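Local coordinates for protein transcription factor TAU subunit SFC1 (Schizosaccharomyces pombe, PDB 4BJI) that forms the DNA-binding domain of a subunit of the tauA part of TFIIIC, which binds boxA promoter sites of tRNA genes in RNA polymerase III transcription, at residues E20-C25 with L78-T83; K50-T55 with F94-R99; Q108-K113 with G173-V178. All coordinates share one frame; numbering follows the deposited sequence. Where two conformers were deposited one is given.

Interaction 1: E20-C25 with L78-T83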
loop_
_atom_site.group_PDB
_atom_site.type_symbol
_atom_site.label_atom_id
_atom_site.label_comp_id
_atom_site.label_asym_id
_atom_site.label_seq_id
_atom_site.Cartn_x
_atom_site.Cartn_y
_atom_site.Cartn_z
ATOM N N GLU A 20 0.935 -15.893 -13.632
ATOM C CA GLU A 20 0.312 -17.171 -13.282
ATOM C C GLU A 20 0.543 -17.548 -11.808
ATOM O O GLU A 20 -0.405 -17.842 -11.068
ATOM C CB GLU A 20 0.828 -18.288 -14.195
ATOM C CG GLU A 20 0.047 -19.578 -14.025
ATOM C CD GLU A 20 0.569 -20.702 -14.901
ATOM O OE1 GLU A 20 1.022 -20.418 -16.032
ATOM O OE2 GLU A 20 0.533 -21.868 -14.452
ATOM N N SER A 21 1.792 -17.525 -11.393
ATOM C CA SER A 21 2.179 -17.867 -10.031
ATOM C C SER A 21 3.094 -16.771 -9.509
ATOM O O SER A 21 3.989 -16.319 -10.226
ATOM C CB SER A 21 2.926 -19.204 -10.013
ATOM O OG SER A 21 2.162 -20.227 -10.624
ATOM N N VAL A 22 2.888 -16.341 -8.274
ATOM C CA VAL A 22 3.773 -15.337 -7.695
ATOM C C VAL A 22 5.158 -15.926 -7.370
ATOM O O VAL A 22 5.324 -17.119 -7.110
ATOM C CB VAL A 22 3.176 -14.657 -6.445
ATOM C CG1 VAL A 22 1.836 -14.050 -6.784
ATOM C CG2 VAL A 22 3.070 -15.651 -5.293
ATOM N N PRO A 23 6.178 -15.064 -7.352
ATOM C CA PRO A 23 7.526 -15.509 -7.037
ATOM C C PRO A 23 7.627 -16.204 -5.671
ATOM O O PRO A 23 7.029 -15.730 -4.698
ATOM C CB PRO A 23 8.309 -14.190 -7.010
ATOM C CG PRO A 23 7.566 -13.293 -7.923
ATOM C CD PRO A 23 6.116 -13.625 -7.674
ATOM N N THR A 24 8.404 -17.294 -5.597
ATOM C CA THR A 24 8.572 -18.065 -4.355
ATOM C C THR A 24 10.000 -17.996 -3.778
ATOM O O THR A 24 10.219 -18.383 -2.630
ATOM C CB THR A 24 8.202 -19.541 -4.538
ATOM O OG1 THR A 24 8.965 -20.096 -5.614
ATOM C CG2 THR A 24 6.728 -19.671 -4.863
ATOM N N CYS A 25 10.918 -17.425 -4.545
ATOM C CA CYS A 25 12.298 -17.250 -4.088
ATOM C C CYS A 25 12.966 -16.071 -4.803
ATOM O O CYS A 25 12.449 -15.553 -5.812
ATOM C CB CYS A 25 13.101 -18.535 -4.298
ATOM S SG CYS A 25 13.327 -18.947 -6.005
ATOM N N LEU A 78 13.648 -10.969 0.127
ATOM C CA LEU A 78 12.483 -11.456 0.853
ATOM C C LEU A 78 11.154 -11.297 0.135
ATOM O O LEU A 78 10.174 -11.882 0.570
ATOM C CB LEU A 78 12.345 -10.720 2.185
ATOM C CG LEU A 78 13.510 -10.843 3.147
ATOM C CD1 LEU A 78 13.260 -9.956 4.329
ATOM C CD2 LEU A 78 13.727 -12.291 3.571
ATOM N N SER A 79 11.103 -10.476 -0.901
ATOM C CA SER A 79 9.831 -10.020 -1.447
ATOM C C SER A 79 9.928 -9.729 -2.931
ATOM O O SER A 79 11.037 -9.554 -3.453
ATOM C CB SER A 79 9.353 -8.766 -0.699
ATOM O OG SER A 79 10.194 -7.646 -0.954
ATOM N N TYR A 80 8.767 -9.652 -3.578
ATOM C CA TYR A 80 8.635 -9.228 -4.969
ATOM C C TYR A 80 7.748 -7.974 -5.006
ATOM O O TYR A 80 7.065 -7.667 -4.021
ATOM C CB TYR A 80 8.042 -10.369 -5.825
ATOM C CG TYR A 80 6.642 -10.802 -5.447
ATOM C CD1 TYR A 80 6.410 -11.729 -4.429
ATOM C CD2 TYR A 80 5.541 -10.272 -6.090
ATOM C CE1 TYR A 80 5.102 -12.117 -4.088
ATOM C CE2 TYR A 80 4.252 -10.627 -5.745
ATOM C CZ TYR A 80 4.032 -11.561 -4.769
ATOM O OH TYR A 80 2.729 -11.882 -4.440
ATOM N N LEU A 81 7.723 -7.258 -6.115
ATOM C CA LEU A 81 7.107 -5.947 -6.205
ATOM C C LEU A 81 6.024 -5.891 -7.272
ATOM O O LEU A 81 6.281 -6.230 -8.427
ATOM C CB LEU A 81 8.180 -4.915 -6.562
ATOM C CG LEU A 81 7.732 -3.491 -6.857
ATOM C CD1 LEU A 81 7.072 -2.820 -5.685
ATOM C CD2 LEU A 81 8.938 -2.640 -7.339
ATOM N N TRP A 82 4.823 -5.484 -6.904
ATOM C CA TRP A 82 3.754 -5.271 -7.891
ATOM C C TRP A 82 3.955 -3.960 -8.628
ATOM O O TRP A 82 4.180 -2.927 -7.988
ATOM C CB TRP A 82 2.401 -5.214 -7.188
ATOM C CG TRP A 82 2.031 -6.500 -6.519
ATOM C CD1 TRP A 82 2.284 -6.847 -5.234
ATOM C CD2 TRP A 82 1.364 -7.631 -7.108
ATOM N NE1 TRP A 82 1.804 -8.103 -4.967
ATOM C CE2 TRP A 82 1.242 -8.616 -6.111
ATOM C CE3 TRP A 82 0.864 -7.907 -8.390
ATOM C CZ2 TRP A 82 0.656 -9.861 -6.359
ATOM C CZ3 TRP A 82 0.276 -9.125 -8.627
ATOM C CH2 TRP A 82 0.190 -10.097 -7.626
ATOM N N THR A 83 3.875 -3.961 -9.953
ATOM C CA THR A 83 4.032 -2.662 -10.635
ATOM C C THR A 83 2.744 -2.081 -11.164
ATOM O O THR A 83 2.757 -1.006 -11.743
ATOM C CB THR A 83 5.070 -2.727 -11.709
ATOM O OG1 THR A 83 4.794 -3.861 -12.499
ATOM C CG2 THR A 83 6.444 -2.871 -11.048
#

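Interaction 2: K50-T55 with F94-R99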
loop_
_atom_site.group_PDB
_atom_site.type_symbol
_atom_site.label_atom_id
_atom_site.label_comp_id
_atom_site.label_asym_id
_atom_site.label_seq_id
_atom_site.Cartn_x
_atom_site.Cartn_y
_atom_site.Cartn_z
ATOM N N LYS A 50 4.505 -10.050 10.298
ATOM C CA LYS A 50 3.364 -9.273 10.821
ATOM C C LYS A 50 2.372 -8.890 9.704
ATOM O O LYS A 50 1.139 -8.883 9.888
ATOM C CB LYS A 50 3.855 -7.980 11.490
ATOM C CG LYS A 50 4.696 -8.177 12.758
ATOM C CD LYS A 50 5.363 -6.875 13.257
ATOM C CE LYS A 50 5.890 -7.047 14.681
ATOM N NZ LYS A 50 6.667 -5.873 15.165
ATOM N N ARG A 51 2.907 -8.553 8.549
ATOM C CA ARG A 51 2.134 -7.970 7.461
ATOM C C ARG A 51 2.819 -8.407 6.168
ATOM O O ARG A 51 3.968 -8.063 5.946
ATOM C CB ARG A 51 2.152 -6.449 7.618
ATOM C CG ARG A 51 1.545 -5.663 6.545
ATOM C CD ARG A 51 1.429 -4.241 7.130
ATOM N NE ARG A 51 1.394 -3.232 6.123
ATOM C CZ ARG A 51 1.144 -1.946 6.426
ATOM N NH1 ARG A 51 0.903 -1.605 7.678
ATOM N NH2 ARG A 51 1.137 -1.059 5.497
ATOM N N PRO A 52 2.144 -9.203 5.330
ATOM C CA PRO A 52 2.862 -9.781 4.190
ATOM C C PRO A 52 3.064 -8.849 3.008
ATOM O O PRO A 52 3.783 -9.190 2.076
ATOM C CB PRO A 52 1.970 -10.931 3.741
ATOM C CG PRO A 52 0.588 -10.521 4.224
ATOM C CD PRO A 52 0.811 -9.807 5.526
ATOM N N VAL A 53 2.413 -7.693 3.025
ATOM C CA VAL A 53 2.393 -6.755 1.902
ATOM C C VAL A 53 2.617 -5.348 2.438
ATOM O O VAL A 53 1.834 -4.877 3.293
ATOM C CB VAL A 53 0.996 -6.809 1.194
ATOM C CG1 VAL A 53 0.889 -5.783 0.099
ATOM C CG2 VAL A 53 0.701 -8.225 0.639
ATOM N N TRP A 54 3.632 -4.652 1.931
ATOM C CA TRP A 54 4.031 -3.345 2.443
ATOM C C TRP A 54 4.440 -2.385 1.336
ATOM O O TRP A 54 5.208 -2.765 0.432
ATOM C CB TRP A 54 5.300 -3.478 3.279
ATOM C CG TRP A 54 5.216 -4.119 4.631
ATOM C CD1 TRP A 54 5.379 -5.444 4.929
ATOM C CD2 TRP A 54 5.066 -3.442 5.879
ATOM N NE1 TRP A 54 5.325 -5.630 6.309
ATOM C CE2 TRP A 54 5.134 -4.408 6.900
ATOM C CE3 TRP A 54 4.880 -2.109 6.227
ATOM C CZ2 TRP A 54 5.011 -4.075 8.254
ATOM C CZ3 TRP A 54 4.746 -1.788 7.567
ATOM C CH2 TRP A 54 4.816 -2.768 8.558
ATOM N N THR A 55 4.092 -1.111 1.443
ATOM C CA THR A 55 4.796 -0.107 0.650
ATOM C C THR A 55 6.193 0.153 1.245
ATOM O O THR A 55 6.451 -0.091 2.447
ATOM C CB THR A 55 4.088 1.223 0.611
ATOM O OG1 THR A 55 3.968 1.689 1.960
ATOM C CG2 THR A 55 2.710 1.076 -0.051
ATOM N N PHE A 94 7.711 -13.500 -0.446
ATOM C CA PHE A 94 7.708 -14.612 -1.400
ATOM C C PHE A 94 6.664 -15.656 -0.994
ATOM O O PHE A 94 6.479 -15.951 0.185
ATOM C CB PHE A 94 9.086 -15.268 -1.472
ATOM C CG PHE A 94 10.139 -14.398 -2.135
ATOM C CD1 PHE A 94 9.898 -13.763 -3.337
ATOM C CD2 PHE A 94 11.416 -14.241 -1.546
ATOM C CE1 PHE A 94 10.873 -12.961 -3.948
ATOM C CE2 PHE A 94 12.397 -13.452 -2.161
ATOM C CZ PHE A 94 12.120 -12.798 -3.366
ATOM N N GLY A 95 5.973 -16.159 -2.006
ATOM C CA GLY A 95 5.022 -17.242 -1.848
ATOM C C GLY A 95 3.633 -16.822 -1.417
ATOM O O GLY A 95 2.725 -17.649 -1.487
ATOM N N TYR A 96 3.453 -15.579 -0.982
ATOM C CA TYR A 96 2.129 -15.110 -0.570
ATOM C C TYR A 96 1.451 -14.481 -1.794
ATOM O O TYR A 96 2.022 -13.579 -2.417
ATOM C CB TYR A 96 2.232 -14.073 0.542
ATOM C CG TYR A 96 0.889 -13.558 1.022
ATOM C CD1 TYR A 96 0.094 -14.330 1.851
ATOM C CD2 TYR A 96 0.411 -12.319 0.664
ATOM C CE1 TYR A 96 -1.148 -13.871 2.288
ATOM C CE2 TYR A 96 -0.794 -11.860 1.093
ATOM C CZ TYR A 96 -1.580 -12.639 1.891
ATOM O OH TYR A 96 -2.797 -12.150 2.312
ATOM N N ASP A 97 0.269 -14.979 -2.159
ATOM C CA ASP A 97 -0.498 -14.459 -3.300
ATOM C C ASP A 97 -1.746 -13.757 -2.776
ATOM O O ASP A 97 -2.726 -14.400 -2.404
ATOM C CB ASP A 97 -0.892 -15.590 -4.253
ATOM C CG ASP A 97 -1.472 -15.081 -5.553
ATOM O OD1 ASP A 97 -1.871 -13.899 -5.625
ATOM O OD2 ASP A 97 -1.482 -15.873 -6.527
ATOM N N PRO A 98 -1.730 -12.420 -2.745
ATOM C CA PRO A 98 -2.865 -11.675 -2.183
ATOM C C PRO A 98 -4.099 -11.771 -3.047
ATOM O O PRO A 98 -5.204 -11.395 -2.599
ATOM C CB PRO A 98 -2.336 -10.244 -2.109
ATOM C CG PRO A 98 -1.291 -10.162 -3.241
ATOM C CD PRO A 98 -0.624 -11.548 -3.194
ATOM N N ARG A 99 -3.968 -12.306 -4.265
ATOM C CA ARG A 99 -5.140 -12.489 -5.111
ATOM C C ARG A 99 -5.908 -13.725 -4.686
ATOM O O ARG A 99 -7.065 -13.951 -5.120
ATOM C CB ARG A 99 -4.723 -12.685 -6.585
ATOM C CG ARG A 99 -3.880 -11.582 -7.128
ATOM C CD ARG A 99 -3.276 -11.959 -8.475
ATOM N NE ARG A 99 -2.401 -13.118 -8.354
ATOM C CZ ARG A 99 -1.827 -13.702 -9.395
ATOM N NH1 ARG A 99 -2.011 -13.201 -10.622
ATOM N NH2 ARG A 99 -1.072 -14.775 -9.198
#

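Interaction 3: Q108-K113 with G173-V178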
loop_
_atom_site.group_PDB
_atom_site.type_symbol
_atom_site.label_atom_id
_atom_site.label_comp_id
_atom_site.label_asym_id
_atom_site.label_seq_id
_atom_site.Cartn_x
_atom_site.Cartn_y
_atom_site.Cartn_z
ATOM N N GLN A 108 -4.413 -3.693 0.265
ATOM C CA GLN A 108 -4.492 -3.016 -1.031
ATOM C C GLN A 108 -3.976 -1.590 -0.935
ATOM O O GLN A 108 -4.117 -0.936 0.106
ATOM C CB GLN A 108 -5.917 -3.011 -1.579
ATOM C CG GLN A 108 -6.354 -4.391 -1.992
ATOM C CD GLN A 108 -7.696 -4.496 -2.674
ATOM O OE1 GLN A 108 -8.380 -5.522 -2.492
ATOM N NE2 GLN A 108 -8.088 -3.501 -3.453
ATOM N N ALA A 109 -3.355 -1.133 -2.024
ATOM C CA ALA A 109 -2.768 0.189 -2.159
ATOM C C ALA A 109 -3.562 1.070 -3.080
ATOM O O ALA A 109 -4.009 0.628 -4.143
ATOM C CB ALA A 109 -1.351 0.045 -2.719
ATOM N N LEU A 110 -3.796 2.306 -2.631
ATOM C CA LEU A 110 -4.438 3.317 -3.470
ATOM C C LEU A 110 -3.425 4.405 -3.766
ATOM O O LEU A 110 -2.841 4.979 -2.834
ATOM C CB LEU A 110 -5.678 3.888 -2.796
ATOM C CG LEU A 110 -6.842 2.916 -2.611
ATOM C CD1 LEU A 110 -6.836 2.396 -1.236
ATOM C CD2 LEU A 110 -8.115 3.646 -2.889
ATOM N N PHE A 111 -3.181 4.648 -5.055
ATOM C CA PHE A 111 -2.211 5.630 -5.524
ATOM C C PHE A 111 -2.968 6.871 -5.968
ATOM O O PHE A 111 -4.048 6.775 -6.600
ATOM C CB PHE A 111 -1.397 5.096 -6.724
ATOM C CG PHE A 111 -0.621 6.161 -7.464
ATOM C CD1 PHE A 111 0.536 6.698 -6.932
ATOM C CD2 PHE A 111 -1.050 6.600 -8.700
ATOM C CE1 PHE A 111 1.253 7.668 -7.626
ATOM C CE2 PHE A 111 -0.346 7.568 -9.397
ATOM C CZ PHE A 111 0.801 8.103 -8.855
ATOM N N PHE A 112 -2.407 8.031 -5.663
ATOM C CA PHE A 112 -3.018 9.290 -6.030
ATOM C C PHE A 112 -2.048 10.117 -6.835
ATOM O O PHE A 112 -0.903 10.304 -6.434
ATOM C CB PHE A 112 -3.475 10.037 -4.783
ATOM C CG PHE A 112 -4.499 9.281 -4.014
ATOM C CD1 PHE A 112 -4.127 8.356 -3.060
ATOM C CD2 PHE A 112 -5.834 9.423 -4.321
ATOM C CE1 PHE A 112 -5.081 7.602 -2.414
ATOM C CE2 PHE A 112 -6.790 8.665 -3.669
ATOM C CZ PHE A 112 -6.404 7.783 -2.719
ATOM N N LYS A 113 -2.517 10.575 -7.985
ATOM C CA LYS A 113 -1.668 11.357 -8.867
ATOM C C LYS A 113 -1.926 12.819 -8.599
ATOM O O LYS A 113 -2.698 13.461 -9.305
ATOM C CB LYS A 113 -1.952 11.036 -10.329
ATOM C CG LYS A 113 -1.026 11.787 -11.272
ATOM C CD LYS A 113 -1.299 11.452 -12.727
ATOM C CE LYS A 113 -0.424 12.282 -13.657
ATOM N NZ LYS A 113 -0.648 11.935 -15.087
ATOM N N GLY A 173 -18.188 0.313 -7.017
ATOM C CA GLY A 173 -18.748 1.588 -6.580
ATOM C C GLY A 173 -18.277 2.004 -5.208
ATOM O O GLY A 173 -18.146 3.184 -4.915
ATOM N N ARG A 174 -18.024 1.027 -4.356
ATOM C CA ARG A 174 -17.513 1.322 -3.019
ATOM C C ARG A 174 -16.040 1.752 -3.098
ATOM O O ARG A 174 -15.623 2.729 -2.465
ATOM C CB ARG A 174 -17.670 0.110 -2.114
ATOM C CG ARG A 174 -17.032 0.252 -0.730
ATOM C CD ARG A 174 -17.579 1.369 0.141
ATOM N NE ARG A 174 -19.039 1.446 0.214
ATOM C CZ ARG A 174 -19.751 1.246 1.310
ATOM N NH1 ARG A 174 -19.195 0.825 2.424
ATOM N NH2 ARG A 174 -21.061 1.430 1.245
ATOM N N TYR A 175 -15.253 1.030 -3.893
ATOM C CA TYR A 175 -13.853 1.383 -4.083
ATOM C C TYR A 175 -13.654 2.795 -4.588
ATOM O O TYR A 175 -12.829 3.533 -4.059
ATOM C CB TYR A 175 -13.216 0.405 -5.076
ATOM C CG TYR A 175 -11.741 0.566 -5.231
ATOM C CD1 TYR A 175 -10.845 0.072 -4.290
ATOM C CD2 TYR A 175 -11.227 1.215 -6.343
ATOM C CE1 TYR A 175 -9.474 0.219 -4.458
ATOM C CE2 TYR A 175 -9.845 1.344 -6.514
ATOM C CZ TYR A 175 -9.012 0.841 -5.561
ATOM O OH TYR A 175 -7.630 1.001 -5.706
ATOM N N TYR A 176 -14.413 3.182 -5.589
ATOM C CA TYR A 176 -14.219 4.507 -6.191
ATOM C C TYR A 176 -14.819 5.614 -5.335
ATOM O O TYR A 176 -14.302 6.733 -5.352
ATOM C CB TYR A 176 -14.677 4.504 -7.671
ATOM C CG TYR A 176 -13.724 3.693 -8.545
ATOM C CD1 TYR A 176 -12.397 4.082 -8.688
ATOM C CD2 TYR A 176 -14.144 2.540 -9.194
ATOM C CE1 TYR A 176 -11.519 3.360 -9.453
ATOM C CE2 TYR A 176 -13.251 1.784 -9.955
ATOM C CZ TYR A 176 -11.953 2.211 -10.070
ATOM O OH TYR A 176 -11.055 1.458 -10.828
ATOM N N LYS A 177 -15.832 5.310 -4.519
ATOM C CA LYS A 177 -16.286 6.278 -3.510
ATOM C C LYS A 177 -15.162 6.564 -2.520
ATOM O O LYS A 177 -14.843 7.733 -2.247
ATOM C CB LYS A 177 -17.514 5.791 -2.783
ATOM C CG LYS A 177 -17.800 6.672 -1.540
ATOM C CD LYS A 177 -19.039 6.245 -0.782
ATOM C CE LYS A 177 -20.270 6.720 -1.520
ATOM N NZ LYS A 177 -21.525 6.516 -0.677
ATOM N N VAL A 178 -14.509 5.521 -2.008
ATOM C CA VAL A 178 -13.400 5.679 -1.089
ATOM C C VAL A 178 -12.266 6.464 -1.754
ATOM O O VAL A 178 -11.715 7.412 -1.171
ATOM C CB VAL A 178 -12.930 4.307 -0.613
ATOM C CG1 VAL A 178 -11.567 4.442 0.088
ATOM C CG2 VAL A 178 -13.956 3.757 0.338
HETATM O O HOH W 1 -6.414 -1.253 -4.449
#

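Interaction 1: E20-C25 with L78-T83
Pro23 lies over one face of the Tyr80 ring, and Val22 packs against the phenol end of the same side chain. The pyrrolidine is set almost squarely on the aromatic: Pro23 CD stands 3.6 Å from the Tyr80 ring centroid and 11° off the ring normal, a CH-pi contact. Its neighbour Pro23 CG reaches back to Tyr80 CB at 3.6 Å, where the ring leaves the main chain. Val22 crosses the tyrosine obliquely, with its branch point CB 3.6 Å from Tyr80 CZ and its CG1 methyl 3.3 Å from Tyr80 OH. That methyl stands anti to the carbonyl carbon, chi1 -56°, and extends far enough to make a looser contact, 4.4 Å, with Trp82 CH2. Strand 79-82 is an inner strand of the four-stranded mixed sheet, and it and strand 90-93 follow helices 56-60 and 71-74, an order consistent with a winged-helix domain; the loop bearing Val22 and Pro23 comes before helix 35-50 and lies against this strand. On the strand itself the two aromatic rings pack together, Tyr80 CE2 standing 3.3 Å above the plane of the Trp82 ring near its rim, while Trp82 CZ2 lies in the Tyr80 ring plane at its edge. Tyr80 adopts the rotamer with CG between the backbone N and carbonyl carbon, chi1 63°, which swings its ring toward the loop. The buried phenol is not left without a polar partner, since Tyr80 OH hydrogen-bonds to Tyr96 O, and Trp82 NE1 is similarly paired with Thr92 OG1.

Interaction 2: K50-T55 with F94-R99
Asp97 OD1, one residue beyond the Tyr96 that packs on Pro52, accepts two hydrogen bonds from Arg99. The backbone N of Arg99 approaches this oxygen at 3.0 Å from above the carboxylate plane, closing an Asx turn, whereas Arg99 NE uses the syn lone pair of OD1 at 2.9 Å in a nearly straight bond of 171°. Arg99 NH2 completes a side-on salt bridge by binding Asp97 OD2, also at 2.9 Å, which fixes the turn of the guanidinium.

Across the contact the meeting is apolar. Pro52 CG sits over one face of the Tyr96 ring, displaced toward its rim, 3.9 Å from the centroid in a CH-pi contact. Tyr96 CG is anti to its amide nitrogen, chi1 -179°, and this extension carries the ring under the proline. Val53 adds its CG2 methyl, 4.0 Å from Tyr96 CE2, at roughly a right angle to the tyrosine. At the far end of the ring Tyr96 OH hydrogen-bonds to Asp101. Within 50-55, the aliphatic CD of Arg51 lies over the centre of the Trp54 ring, and the guanidinium pairs with Asp144.

No hydrogen bond spans the two segments, so strand 53-55 and the loop after strand 90-93 meet here through carbon contacts, with the ionic and polar pairing kept to each segment or directed to residues beyond them.

Interaction 3: Q108-K113 with G173-V178
Tyr175 sends the far end of its ring against Leu110, the two side chains approaching from opposite directions. Leu110 CG comes within 3.7 Å of Tyr175 OH, and Leu110 CD2 lies 4.0 Å from Tyr175 CZ. With CG anti to the backbone N, chi1 -173°, the tyrosine stretches from its helix to the strand. A water joins the polar groups: it accepts from Gln108 NE2 at 3.0 Å, donates to Ala109 O at 3.1 Å, and is hydrogen-bonded to Tyr175 OH at 2.9 Å. Gln108 is held further by Trp169 N, which binds its OE1, and by Thr167 O, which takes its NE2. A phenylalanine in place of Tyr175 lacks the hydroxyl, which would probably leave this water with two of its three partners and open a small gap beside Leu110 CG. On the helix, Tyr175 CD2 sits over the centre of the Tyr176 ring. Helix 172-189 thus packs against strand 109-111, which pairs antiparallel with strand 139-141; Phe112 continues the packing onto Met182 and Leu186, and Val178 reaches across to Leu153 and Leu154 of helix 151-155.

From the N terminus, the loop 20-25 is brought back to strand 79-82 in interaction 1, enclosing helix 35-50, strand 53-55 and the two short helices that follow. Interaction 2 opens within that span, at 50-55, and closes beyond it at 94-99, so the two cross. They share the four-stranded sheet and touch directly: Pro23 O meets Gly95 N at 2.9 Å, a probable hydrogen bond. Interaction 3 follows in series, closing the long excursion from strand 109-111 to helix 172-189. Its centre lies about 19 Å from that of interaction 2, and it ties the two-stranded sheet to helix 172-189.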